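Local coordinates for photosystem II stability/assembly factor HCF136, chloroplastic (Cyanidioschyzon merolae, PDB 5OJ3), which is probably essential for photosystem II biogenesis, being required to assemble an early intermediate that includes D2 and cytochrome b559, at residues E211-T216 with V273-D278; I284-R289 with R312-I317; G338-N343 with E350-D355; G384-S389 with P400-V405; N408-K413 with L423-V428. All blocks are in the same frame, centred on the assembly; numbering follows the deposited sequence.

Contact 1 (E211-T216 with V273-D278)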
# COMPACT_ATOMS: atom_id res chain seq x y z
N GLU A 211 -12.18 1.25 -10.76
CA GLU A 211 -11.06 1.90 -11.41
C GLU A 211 -9.75 1.33 -10.87
O GLU A 211 -9.73 0.76 -9.77
CB GLU A 211 -11.09 3.42 -11.20
CG GLU A 211 -10.89 3.88 -9.78
CD GLU A 211 -12.17 4.39 -9.15
OE1 GLU A 211 -13.26 3.88 -9.51
OE2 GLU A 211 -12.10 5.31 -8.31
N PRO A 212 -8.66 1.44 -11.62
CA PRO A 212 -7.39 0.85 -11.16
C PRO A 212 -6.98 1.38 -9.80
O PRO A 212 -7.01 2.58 -9.54
CB PRO A 212 -6.40 1.26 -12.26
CG PRO A 212 -7.24 1.44 -13.46
CD PRO A 212 -8.55 1.98 -12.98
N LEU A 213 -6.59 0.45 -8.92
CA LEU A 213 -6.19 0.78 -7.56
C LEU A 213 -4.77 0.36 -7.23
O LEU A 213 -4.10 1.05 -6.46
CB LEU A 213 -7.15 0.12 -6.56
CG LEU A 213 -7.02 0.52 -5.09
CD1 LEU A 213 -7.11 2.03 -4.95
CD2 LEU A 213 -8.10 -0.15 -4.27
N LEU A 214 -4.29 -0.75 -7.80
CA LEU A 214 -2.94 -1.24 -7.51
C LEU A 214 -2.44 -1.99 -8.73
O LEU A 214 -3.09 -2.93 -9.19
CB LEU A 214 -2.94 -2.14 -6.28
CG LEU A 214 -1.59 -2.67 -5.80
CD1 LEU A 214 -0.69 -1.52 -5.37
CD2 LEU A 214 -1.77 -3.67 -4.67
N VAL A 215 -1.28 -1.58 -9.24
CA VAL A 215 -0.58 -2.34 -10.27
C VAL A 215 0.71 -2.86 -9.67
O VAL A 215 1.30 -2.23 -8.78
CB VAL A 215 -0.31 -1.50 -11.55
CG1 VAL A 215 0.92 -0.62 -11.38
CG2 VAL A 215 -0.17 -2.41 -12.76
N THR A 216 1.13 -4.04 -10.13
CA THR A 216 2.33 -4.69 -9.61
C THR A 216 3.06 -5.34 -10.77
O THR A 216 2.49 -6.20 -11.45
CB THR A 216 1.98 -5.74 -8.54
OG1 THR A 216 0.88 -5.27 -7.74
CG2 THR A 216 3.18 -6.01 -7.65
N VAL A 273 -10.43 -0.67 -0.00
CA VAL A 273 -9.46 0.36 0.36
C VAL A 273 -8.21 -0.35 0.86
O VAL A 273 -8.27 -1.48 1.35
CB VAL A 273 -10.04 1.34 1.42
CG1 VAL A 273 -8.96 2.23 2.04
CG2 VAL A 273 -11.17 2.18 0.83
N SER A 274 -7.06 0.31 0.71
CA SER A 274 -5.82 -0.10 1.36
C SER A 274 -5.42 -1.52 0.95
O SER A 274 -5.23 -2.41 1.78
CB SER A 274 -5.93 0.02 2.89
OG SER A 274 -4.83 -0.59 3.53
N VAL A 275 -5.28 -1.70 -0.35
CA VAL A 275 -4.95 -3.00 -0.91
C VAL A 275 -3.44 -3.06 -1.11
O VAL A 275 -2.82 -2.11 -1.60
CB VAL A 275 -5.69 -3.23 -2.24
CG1 VAL A 275 -5.59 -4.69 -2.66
CG2 VAL A 275 -7.12 -2.78 -2.12
N SER A 276 -2.86 -4.19 -0.72
CA SER A 276 -1.43 -4.41 -0.84
C SER A 276 -1.22 -5.85 -1.27
O SER A 276 -2.05 -6.72 -1.01
CB SER A 276 -0.69 -4.14 0.47
OG SER A 276 -1.02 -5.10 1.45
N ARG A 277 -0.09 -6.09 -1.93
CA ARG A 277 0.26 -7.40 -2.42
C ARG A 277 1.44 -7.97 -1.65
O ARG A 277 2.40 -7.26 -1.34
CB ARG A 277 0.59 -7.38 -3.92
CG ARG A 277 0.64 -8.78 -4.51
CD ARG A 277 0.59 -8.75 -6.01
NE ARG A 277 1.08 -9.97 -6.63
CZ ARG A 277 2.33 -10.39 -6.61
NH1 ARG A 277 3.29 -9.67 -6.05
NH2 ARG A 277 2.64 -11.52 -7.22
N ASP A 278 1.36 -9.26 -1.37
CA ASP A 278 2.33 -9.99 -0.58
C ASP A 278 3.50 -10.42 -1.47
O ASP A 278 3.44 -10.34 -2.71
CB ASP A 278 1.63 -11.19 0.06
CG ASP A 278 2.55 -12.11 0.80
OD1 ASP A 278 2.73 -11.92 2.01
OD2 ASP A 278 3.09 -13.04 0.17
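Two successive blades of the seven-bladed beta-propeller meet here near the central pore through their innermost strands. Strand 212-216 and strand 275-277 run almost in the same direction, 11° apart, and their axes come within 7.6 Å, too far for backbone pairing, so the join is made by side chains. Leu213 and Val275 cross obliquely, methyl to methyl: CD2 of Leu213 lies 3.5 Å from CG2 of Val275. Leu214 sends its own CD2 over the opposing backbone, 3.6 Å from Val275 O, and reaches on to Ser276 CA at 3.9 Å. Both leucines hold CG anti to the backbone N, which carries their methyls across the gap. At the far end Thr216 meets the long chain of Arg277, again obliquely. Its CG2 methyl sits 4.0 Å from Arg277 NH1, and its OG1 touches the aliphatic part of the arginine, 3.9 Å from CD.

The next shell explains the aim of these groups. A classic beta bulge, in which Leu213 and Leu214 both face Val226 of the adjoining strand, allows two consecutive leucines to point at the same partner strand. Behind them Pro212 and Val215 turn instead to Ile183 and Trp181 of the preceding blade. Val275 rests on Ala285 and Arg277 on Tyr283, the next strand of their own blade. Arg277 is anti about its first torsion (chi1 -167°) and extended from CG to NE, and that NE makes a long, weak ion pair with OE1 of Glu224, the residue whose backbone pairs with Thr216.

Contact 2 (I284-R289 with R312-I317)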
# COMPACT_ATOMS: atom_id res chain seq x y z
N ILE A 284 -4.29 -8.47 0.35
CA ILE A 284 -5.10 -8.11 1.51
C ILE A 284 -5.69 -6.73 1.25
O ILE A 284 -5.04 -5.87 0.65
CB ILE A 284 -4.31 -8.14 2.83
CG1 ILE A 284 -5.27 -8.10 4.02
CG2 ILE A 284 -3.34 -6.98 2.92
CD1 ILE A 284 -4.65 -8.57 5.31
N ALA A 285 -6.93 -6.53 1.69
CA ALA A 285 -7.65 -5.31 1.41
C ALA A 285 -8.71 -5.14 2.48
O ALA A 285 -8.90 -6.00 3.34
CB ALA A 285 -8.28 -5.33 0.01
N ILE A 286 -9.41 -4.01 2.42
CA ILE A 286 -10.40 -3.70 3.45
C ILE A 286 -11.61 -3.07 2.77
O ILE A 286 -11.45 -2.32 1.80
CB ILE A 286 -9.78 -2.79 4.53
CG1 ILE A 286 -10.53 -2.93 5.84
CG2 ILE A 286 -9.79 -1.33 4.12
CD1 ILE A 286 -9.83 -2.24 6.92
N PRO A 287 -12.82 -3.37 3.22
CA PRO A 287 -13.99 -2.65 2.70
C PRO A 287 -13.96 -1.18 3.09
O PRO A 287 -13.29 -0.77 4.03
CB PRO A 287 -15.17 -3.38 3.35
CG PRO A 287 -14.59 -4.12 4.51
CD PRO A 287 -13.21 -4.49 4.08
N SER A 288 -14.71 -0.39 2.31
CA SER A 288 -14.70 1.06 2.47
C SER A 288 -15.00 1.48 3.91
O SER A 288 -14.44 2.46 4.41
CB SER A 288 -15.70 1.70 1.50
OG SER A 288 -15.24 1.61 0.17
N ARG A 289 -15.88 0.75 4.58
CA ARG A 289 -16.36 1.14 5.90
C ARG A 289 -15.73 0.32 7.02
O ARG A 289 -16.20 0.38 8.16
CB ARG A 289 -17.89 1.01 5.96
CG ARG A 289 -18.66 2.05 5.16
CD ARG A 289 -19.01 3.26 6.01
NE ARG A 289 -19.58 4.35 5.21
CZ ARG A 289 -20.88 4.55 5.02
NH1 ARG A 289 -21.77 3.72 5.55
NH2 ARG A 289 -21.29 5.57 4.28
N ARG A 312 -14.26 -1.16 17.63
CA ARG A 312 -14.23 -0.14 16.58
C ARG A 312 -13.93 -0.73 15.21
O ARG A 312 -13.73 -1.93 15.06
CB ARG A 312 -13.19 0.93 16.93
CG ARG A 312 -13.59 1.65 18.20
CD ARG A 312 -12.66 2.78 18.50
NE ARG A 312 -13.45 3.94 18.86
CZ ARG A 312 -14.15 4.66 17.98
NH1 ARG A 312 -14.17 4.34 16.70
NH2 ARG A 312 -14.86 5.68 18.40
N ARG A 313 -13.89 0.13 14.19
CA ARG A 313 -13.67 -0.29 12.81
C ARG A 313 -12.21 -0.07 12.40
O ARG A 313 -11.46 0.67 13.03
CB ARG A 313 -14.58 0.49 11.85
CG ARG A 313 -16.04 0.48 12.24
CD ARG A 313 -16.69 -0.69 11.53
NE ARG A 313 -18.08 -0.92 11.89
CZ ARG A 313 -19.11 -0.43 11.22
NH1 ARG A 313 -18.92 0.33 10.15
NH2 ARG A 313 -20.35 -0.71 11.61
N ILE A 314 -11.82 -0.74 11.34
CA ILE A 314 -10.43 -0.77 10.90
C ILE A 314 -10.19 0.37 9.92
O ILE A 314 -11.07 0.70 9.11
CB ILE A 314 -10.11 -2.14 10.29
CG1 ILE A 314 -10.62 -3.27 11.18
CG2 ILE A 314 -8.62 -2.30 10.14
CD1 ILE A 314 -10.47 -4.65 10.56
N SER A 315 -9.00 0.97 9.98
CA SER A 315 -8.66 2.04 9.05
C SER A 315 -7.61 1.63 8.02
O SER A 315 -7.71 2.03 6.86
CB SER A 315 -8.13 3.26 9.80
OG SER A 315 -8.81 3.40 11.04
N ALA A 316 -6.63 0.83 8.41
CA ALA A 316 -5.54 0.43 7.54
C ALA A 316 -5.17 -1.02 7.82
O ALA A 316 -5.52 -1.58 8.86
CB ALA A 316 -4.31 1.33 7.72
N ILE A 317 -4.50 -1.64 6.84
CA ILE A 317 -4.14 -3.04 6.97
C ILE A 317 -3.05 -3.38 5.95
O ILE A 317 -2.95 -2.74 4.90
CB ILE A 317 -5.38 -3.95 6.80
CG1 ILE A 317 -5.06 -5.39 7.21
CG2 ILE A 317 -5.92 -3.89 5.37
CD1 ILE A 317 -6.28 -6.20 7.61
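This is a blade-to-blade interface of the beta-propeller: strand 284-287, second in its blade, packs across strand 314-317, the innermost strand of the next. The two run antiparallel at 164°, their axes 7.1 Å apart at closest approach, and isoleucines fill the space between them.

Ile317 shows how the fit is made. From CB its CG2 branch takes the crowded position between the backbone N and the carbonyl carbon and lies 4.1 Å from Ile286 CB, with Ala285 O at a similar range. The other branch, CG1, stands anti to the backbone N (chi1 -168°) and meets Ile284 CD1 at 3.7 Å. At the tip, CD1 of Ile317 touches the same Ile284 CD1, also at 3.7 Å; the two side chains cross at about a right angle. Phe293 and Ile328 touch both of these isoleucines and extend the apolar layer into the two blades. An alanine in place of Ile317 has neither the CG1-CD1 arm that meets Ile284 nor the CG2 methyl beside Ile286, and would probably weaken the packing between the two blades.

Ile286 reaches further along the strand, its CD1 lying 3.4 Å from Ile314 CB and touching the CG2 methyl as well, in an oblique crossing. Beyond the isoleucines the interface becomes polar and more open to solvent. The Arg313 side chain bends at its second torsion and brings CD and NH1 beside Arg289 O, which lies at the guanidinium edge, near its plane. NH1 of Arg313 donates to Arg289 O in a weak hydrogen bond, 3.4 Å long with a 150° angle at the hydrogen.

Contact 3 (G338-N343 with E350-D355)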
# COMPACT_ATOMS: atom_id res chain seq x y z
N GLY A 338 -2.79 -3.63 16.11
CA GLY A 338 -2.65 -5.03 16.50
C GLY A 338 -1.91 -5.80 15.43
O GLY A 338 -1.85 -5.40 14.26
N PHE A 339 -1.35 -6.94 15.84
CA PHE A 339 -0.63 -7.83 14.94
C PHE A 339 -1.05 -9.27 15.21
O PHE A 339 -1.56 -9.59 16.28
CB PHE A 339 0.90 -7.69 15.11
CG PHE A 339 1.35 -6.27 15.31
CD1 PHE A 339 1.77 -5.51 14.23
CD2 PHE A 339 1.36 -5.70 16.57
CE1 PHE A 339 2.18 -4.20 14.41
CE2 PHE A 339 1.77 -4.39 16.76
CZ PHE A 339 2.18 -3.64 15.68
N THR A 340 -0.81 -10.13 14.23
CA THR A 340 -1.18 -11.53 14.31
C THR A 340 0.07 -12.39 14.51
O THR A 340 1.19 -11.99 14.19
CB THR A 340 -1.93 -11.98 13.06
OG1 THR A 340 -1.08 -11.85 11.91
CG2 THR A 340 -3.18 -11.14 12.86
N LYS A 341 -0.16 -13.59 15.05
CA LYS A 341 0.91 -14.58 15.13
C LYS A 341 1.37 -14.94 13.72
O LYS A 341 0.61 -14.82 12.76
CB LYS A 341 0.42 -15.83 15.86
N PRO A 342 2.63 -15.35 13.55
CA PRO A 342 3.09 -15.77 12.23
C PRO A 342 2.33 -16.99 11.72
O PRO A 342 1.67 -17.71 12.48
CB PRO A 342 4.58 -16.10 12.45
CG PRO A 342 4.95 -15.41 13.72
CD PRO A 342 3.71 -15.35 14.55
N ASN A 343 2.43 -17.22 10.41
CA ASN A 343 1.86 -18.40 9.75
C ASN A 343 0.35 -18.48 9.96
O ASN A 343 -0.17 -19.39 10.62
CB ASN A 343 2.56 -19.68 10.22
CG ASN A 343 3.88 -19.92 9.51
OD1 ASN A 343 4.94 -19.55 10.00
ND2 ASN A 343 3.82 -20.55 8.34
N GLU A 350 -11.69 -19.32 10.10
CA GLU A 350 -11.68 -19.37 11.56
C GLU A 350 -11.01 -18.09 12.04
O GLU A 350 -9.80 -17.90 11.84
CB GLU A 350 -10.92 -20.60 12.04
CG GLU A 350 -11.66 -21.95 11.90
CD GLU A 350 -13.03 -22.01 12.58
OE1 GLU A 350 -13.25 -21.28 13.57
OE2 GLU A 350 -13.87 -22.82 12.13
N THR A 351 -11.79 -17.21 12.68
CA THR A 351 -11.44 -15.80 12.88
C THR A 351 -10.00 -15.58 13.33
O THR A 351 -9.55 -16.13 14.35
CB THR A 351 -12.41 -15.17 13.89
OG1 THR A 351 -12.14 -15.66 15.20
CG2 THR A 351 -13.85 -15.48 13.51
N ILE A 352 -9.27 -14.78 12.55
CA ILE A 352 -7.89 -14.40 12.82
C ILE A 352 -7.82 -13.47 14.03
O ILE A 352 -8.46 -12.40 14.04
CB ILE A 352 -7.26 -13.75 11.59
CG1 ILE A 352 -7.57 -14.56 10.33
CG2 ILE A 352 -5.76 -13.58 11.78
CD1 ILE A 352 -6.82 -14.11 9.10
N ALA A 353 -7.05 -13.85 15.04
CA ALA A 353 -6.96 -13.10 16.29
C ALA A 353 -5.76 -12.16 16.24
O ALA A 353 -4.63 -12.61 16.00
CB ALA A 353 -6.84 -14.05 17.48
N PHE A 354 -6.00 -10.87 16.45
CA PHE A 354 -4.93 -9.89 16.54
C PHE A 354 -4.60 -9.62 18.00
O PHE A 354 -5.49 -9.57 18.85
CB PHE A 354 -5.30 -8.55 15.88
CG PHE A 354 -5.42 -8.61 14.38
CD1 PHE A 354 -6.31 -9.47 13.76
CD2 PHE A 354 -4.59 -7.83 13.59
CE1 PHE A 354 -6.41 -9.51 12.39
CE2 PHE A 354 -4.68 -7.88 12.21
CZ PHE A 354 -5.59 -8.72 11.61
N ASP A 355 -3.31 -9.45 18.28
CA ASP A 355 -2.85 -9.07 19.62
C ASP A 355 -2.75 -7.55 19.67
O ASP A 355 -1.90 -6.96 19.00
CB ASP A 355 -1.51 -9.73 19.94
CG ASP A 355 -1.61 -11.24 20.05
OD1 ASP A 355 -2.72 -11.75 20.28
OD2 ASP A 355 -0.56 -11.91 19.90
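Segments 338-343 and 350-355, on the third and outermost strands of one propeller blade, are joined first by backbone hydrogen bonds. Phe339 and Asp355 form an antiparallel hydrogen-bonded pair. Asp355 N donates to Phe339 O over 2.7 Å, nearly straight at 171° and in the plane of the carbonyl. The return bond, Phe339 N to Asp355 O, is longer at 3.2 Å, and its donor stands above the carbonyl plane. CA-H...O contacts flank the pair, from Gly338 CA to Asp355 O and from Phe354 CA to Phe339 O. One side chain joins this polar group: Thr340 OG1, in the crowded rotamer position, hydrogen-bonds Ile328 N of the adjacent strand.

The second kind of interaction is CH-pi. Thr340 CG2 sits 3.4 Å from the centroid of the Phe354 ring and only 1° off its normal, so all six ring carbons are about equally near. The ring edge lies against the Gly338 carbonyl and, in plane, Ile352 O.

The third is apolar: the same Thr340 methyl touches Ile352 CG2 at 3.7 Å. Phe354 itself also packs on Ile328 and Glu330. An alanine in place of Phe354 would probably leave the Thr340 methyl without its aromatic seat and loosen the outer strand's hold on the blade.

Thr340 thus splits its chemistry, its hydroxyl satisfied by the inner neighbour and its methyl spent on the outer one, so that one short side chain ties together three parts of the blade.

Contact 4 (G384-S389 with P400-V405)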
# COMPACT_ATOMS: atom_id res chain seq x y z
N GLY A 384 0.44 14.53 12.17
CA GLY A 384 1.69 14.87 11.52
C GLY A 384 2.89 14.28 12.22
O GLY A 384 4.02 14.72 11.98
N SER A 385 2.68 13.29 13.09
CA SER A 385 3.74 12.71 13.90
C SER A 385 4.24 11.40 13.31
O SER A 385 3.70 10.86 12.33
CB SER A 385 3.23 12.47 15.32
OG SER A 385 2.39 13.53 15.75
N MET A 386 5.30 10.88 13.93
CA MET A 386 5.97 9.65 13.51
C MET A 386 6.27 8.85 14.76
O MET A 386 6.95 9.35 15.67
CB MET A 386 7.25 9.95 12.74
CG MET A 386 7.78 8.77 11.95
SD MET A 386 6.87 8.48 10.43
CE MET A 386 7.72 9.60 9.32
N TYR A 387 5.80 7.61 14.81
CA TYR A 387 5.99 6.75 15.98
C TYR A 387 6.93 5.60 15.66
O TYR A 387 7.09 5.19 14.51
CB TYR A 387 4.66 6.21 16.52
CG TYR A 387 3.90 7.20 17.37
CD1 TYR A 387 3.64 8.49 16.91
CD2 TYR A 387 3.51 6.88 18.66
CE1 TYR A 387 2.95 9.40 17.70
CE2 TYR A 387 2.84 7.78 19.45
CZ TYR A 387 2.56 9.04 18.97
OH TYR A 387 1.88 9.94 19.76
N ARG A 388 7.57 5.10 16.71
CA ARG A 388 8.65 4.14 16.60
C ARG A 388 8.46 2.98 17.57
O ARG A 388 7.91 3.15 18.66
CB ARG A 388 9.98 4.84 16.90
CG ARG A 388 11.23 4.10 16.49
CD ARG A 388 12.32 4.33 17.52
NE ARG A 388 12.98 5.62 17.34
CZ ARG A 388 14.18 5.78 16.80
NH1 ARG A 388 14.87 4.73 16.37
NH2 ARG A 388 14.70 6.99 16.68
N SER A 389 8.93 1.81 17.15
CA SER A 389 9.01 0.63 18.01
C SER A 389 10.30 -0.11 17.69
O SER A 389 10.60 -0.34 16.51
CB SER A 389 7.79 -0.28 17.82
OG SER A 389 7.90 -1.46 18.59
N PRO A 400 10.40 12.61 18.50
CA PRO A 400 10.06 14.04 18.53
C PRO A 400 10.83 14.91 17.54
O PRO A 400 10.38 16.02 17.26
CB PRO A 400 10.41 14.44 19.97
CG PRO A 400 11.56 13.52 20.32
CD PRO A 400 11.34 12.23 19.57
N LEU A 401 11.95 14.44 16.99
CA LEU A 401 12.75 15.27 16.10
C LEU A 401 12.38 15.12 14.64
O LEU A 401 12.88 15.87 13.80
CB LEU A 401 14.25 14.98 16.29
CG LEU A 401 14.77 13.56 16.19
CD1 LEU A 401 16.20 13.59 15.69
CD2 LEU A 401 14.70 12.86 17.54
N VAL A 402 11.52 14.16 14.32
CA VAL A 402 11.06 13.95 12.95
C VAL A 402 9.62 14.41 12.76
O VAL A 402 9.20 14.64 11.61
CB VAL A 402 11.24 12.48 12.53
CG1 VAL A 402 10.81 12.25 11.10
CG2 VAL A 402 12.71 12.08 12.68
N SER A 403 8.88 14.61 13.83
CA SER A 403 7.47 14.97 13.74
C SER A 403 7.37 16.49 13.60
O SER A 403 7.83 17.23 14.48
CB SER A 403 6.71 14.50 14.97
OG SER A 403 6.91 13.12 15.20
N LYS A 404 6.79 16.94 12.49
CA LYS A 404 6.43 18.34 12.31
C LYS A 404 4.92 18.44 12.30
O LYS A 404 4.24 17.65 11.65
CB LYS A 404 6.98 18.90 11.01
CG LYS A 404 8.31 18.33 10.56
CD LYS A 404 9.32 19.42 10.30
CE LYS A 404 10.72 18.87 10.29
NZ LYS A 404 11.30 18.89 11.66
N VAL A 405 4.39 19.42 13.02
CA VAL A 405 2.95 19.60 13.05
C VAL A 405 2.56 20.38 11.80
O VAL A 405 3.36 21.15 11.27
CB VAL A 405 2.54 20.33 14.35
CG1 VAL A 405 1.04 20.58 14.38
CG2 VAL A 405 2.96 19.52 15.57
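The Tyr387 ring has the CB of Ser385 at its edge, in the ring plane. Tyr387 CB leaves the backbone away from 400-405; Val381, Trp396 and Arg398 touch the side chain, and its OH hydrogen-bonds Lys360 O. The other flat group, the Arg388 guanidinium, likewise looks outside the two segments: NH2 makes a long, weak ion pair with Asp399 OD2, while NE lies close to the like-charged Arg397 NH2.

The contact proper joins strand 386-389, third in its propeller blade, to the loop that leaves the blade's outermost strand for the next blade. Ser403 carries it. With OG anti to its own carbonyl carbon (chi1 -53°), the hydroxyl is turned to Met386 N and accepts from it over 3.0 Å, a rather bent bond of 139°. The same OG is hydrogen-bonded to Asp399 O. Ser403 CB lies alongside the backbone, 3.6 Å from Ser385 CA, and OG is 3.7 Å from Ser385 CB.

Gly384 and Ser385 both face Val381 in a G1 beta bulge; the backbone angles of Gly384 (phi 77°) call for glycine, and a side chain there would also clash with Lys404 O. Met386 holds CG anti to the backbone N and bends at its second and third torsions. Its CE methyl comes to 4.4 Å from Val402 CG1.

One serine hydroxyl therefore bonds in two directions, to a strand amide and to the carbonyl four residues back. This double use probably fixes the turn of a loop that otherwise has no regular structure, while the one apolar pair, Met386 with Val402, is only a loose touch.

Contact 5 (N408-K413 with L423-V428)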
# COMPACT_ATOMS: atom_id res chain seq x y z
N ASN A 408 1.35 16.66 6.76
CA ASN A 408 0.73 15.36 6.96
C ASN A 408 1.61 14.24 6.40
O ASN A 408 2.33 14.43 5.42
CB ASN A 408 -0.64 15.32 6.29
CG ASN A 408 -1.64 16.26 6.95
OD1 ASN A 408 -1.54 16.56 8.14
ND2 ASN A 408 -2.60 16.74 6.17
N LEU A 409 1.54 13.07 7.04
CA LEU A 409 2.35 11.92 6.68
C LEU A 409 1.44 10.73 6.43
O LEU A 409 0.72 10.30 7.35
CB LEU A 409 3.38 11.60 7.76
CG LEU A 409 4.39 12.73 8.01
CD1 LEU A 409 5.45 12.30 9.00
CD2 LEU A 409 5.03 13.15 6.69
N TYR A 410 1.47 10.18 5.21
CA TYR A 410 0.47 9.21 4.79
C TYR A 410 1.01 7.80 4.54
O TYR A 410 0.23 6.85 4.64
CB TYR A 410 -0.23 9.69 3.51
CG TYR A 410 -1.06 10.94 3.67
CD1 TYR A 410 -1.68 11.23 4.88
CD2 TYR A 410 -1.22 11.83 2.62
CE1 TYR A 410 -2.44 12.38 5.03
CE2 TYR A 410 -1.98 12.98 2.76
CZ TYR A 410 -2.59 13.25 3.97
OH TYR A 410 -3.34 14.39 4.11
N LYS A 411 2.29 7.65 4.22
CA LYS A 411 2.75 6.37 3.68
C LYS A 411 4.23 6.19 3.97
O LYS A 411 5.03 7.11 3.79
CB LYS A 411 2.48 6.30 2.17
CG LYS A 411 2.69 4.94 1.54
CD LYS A 411 2.62 5.04 0.03
CE LYS A 411 3.40 3.93 -0.66
NZ LYS A 411 2.81 2.60 -0.37
N ILE A 412 4.60 4.98 4.39
CA ILE A 412 5.99 4.59 4.60
C ILE A 412 6.30 3.37 3.74
O ILE A 412 5.49 2.44 3.66
CB ILE A 412 6.29 4.30 6.09
CG1 ILE A 412 5.63 5.36 6.98
CG2 ILE A 412 7.79 4.24 6.33
CD1 ILE A 412 6.02 5.26 8.45
N LYS A 413 7.48 3.38 3.12
CA LYS A 413 7.90 2.33 2.20
C LYS A 413 9.39 2.10 2.32
O LYS A 413 10.19 3.03 2.15
CB LYS A 413 7.54 2.70 0.76
CG LYS A 413 7.64 1.58 -0.24
CD LYS A 413 7.27 2.08 -1.61
CE LYS A 413 6.99 0.93 -2.55
NZ LYS A 413 5.90 1.30 -3.50
N LEU A 423 6.07 9.48 2.50
CA LEU A 423 5.40 10.36 1.56
C LEU A 423 4.25 11.07 2.28
O LEU A 423 3.49 10.44 3.02
CB LEU A 423 4.87 9.59 0.35
CG LEU A 423 5.88 8.72 -0.40
CD1 LEU A 423 5.15 7.67 -1.21
CD2 LEU A 423 6.82 9.55 -1.28
N GLY A 424 4.13 12.37 2.04
CA GLY A 424 3.15 13.18 2.74
C GLY A 424 2.53 14.22 1.83
O GLY A 424 2.86 14.32 0.65
N ALA A 425 1.62 14.99 2.41
CA ALA A 425 0.97 16.07 1.69
C ALA A 425 1.89 17.29 1.62
O ALA A 425 2.87 17.40 2.35
CB ALA A 425 -0.36 16.45 2.36
N ASP A 426 1.54 18.21 0.72
CA ASP A 426 2.32 19.42 0.46
C ASP A 426 3.77 19.04 0.12
O ASP A 426 4.73 19.66 0.57
CB ASP A 426 2.23 20.37 1.67
CG ASP A 426 2.91 21.72 1.45
OD1 ASP A 426 4.15 21.84 1.56
OD2 ASP A 426 2.18 22.70 1.19
N GLY A 427 3.92 17.99 -0.68
CA GLY A 427 5.23 17.68 -1.21
C GLY A 427 6.26 17.32 -0.16
O GLY A 427 7.44 17.58 -0.36
N VAL A 428 5.83 16.78 0.97
CA VAL A 428 6.75 16.42 2.04
C VAL A 428 7.25 15.01 1.79
O VAL A 428 6.46 14.06 1.74
CB VAL A 428 6.07 16.55 3.42
CG1 VAL A 428 6.98 16.01 4.50
CG2 VAL A 428 5.72 18.00 3.70
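Asn408 opens the antiparallel hairpin of a propeller blade: its carbonyl O accepts from Ala425 N over 3.1 Å, the donor standing above the carbonyl plane, and its CB lies 4.1 Å from Ala425 CB. Leu409 forms a non-hydrogen-bonded pair with Gly424, where a side chain on the glycine would run into Asn408 O, and sends CD2 across to Val428 CG1 at 4.1 Å, the two side chains crossing at about a right angle. Tyr410 N donates to Leu423 O at 3.0 Å, fairly straight (162°) and in the carbonyl plane. Its ring carbon CE2 touches Ala425 CB at 3.9 Å. Lys411 N makes a second, weak bond to that same Leu423 O, so one carbonyl serves two consecutive amides, as in a classic beta bulge. Past the bulge, Lys411 O takes Leu423 N over 2.9 Å, and the lysine's aliphatic chain lies alongside Leu423, CD to CD1 at 3.9 Å. Ile412 N hydrogen-bonds Asp368 OD1 of the preceding blade, and Lys413 NZ forms a salt bridge with Asp122. The hairpin therefore sits between strand 386-389, whose Met386 packs on Leu409 and Ile412, and strand 120-125, whose Leu120 touches Leu423.

How the contacts relate
Along the chain the five contacts follow in series; none nests in or crosses another. Contact 1 closes the longest loop, 56 residues holding most of one blade and two short helices, and brings the innermost strands of two blades together. Contact 2 spans the rest of the second of these blades and binds it to the next; it touches contact 1 where Val273 N probably bonds Ile286 O. Contact 3 closes that next blade's outer edge, sharing its sheet with contact 2. Contact 4 fastens a blade to its exit loop, and Met386 CE meets Leu409 CD1 of contact 5. Contact 5 closes a hairpin in the blade that N-terminal strand 109-111 completes, which shuts the ring.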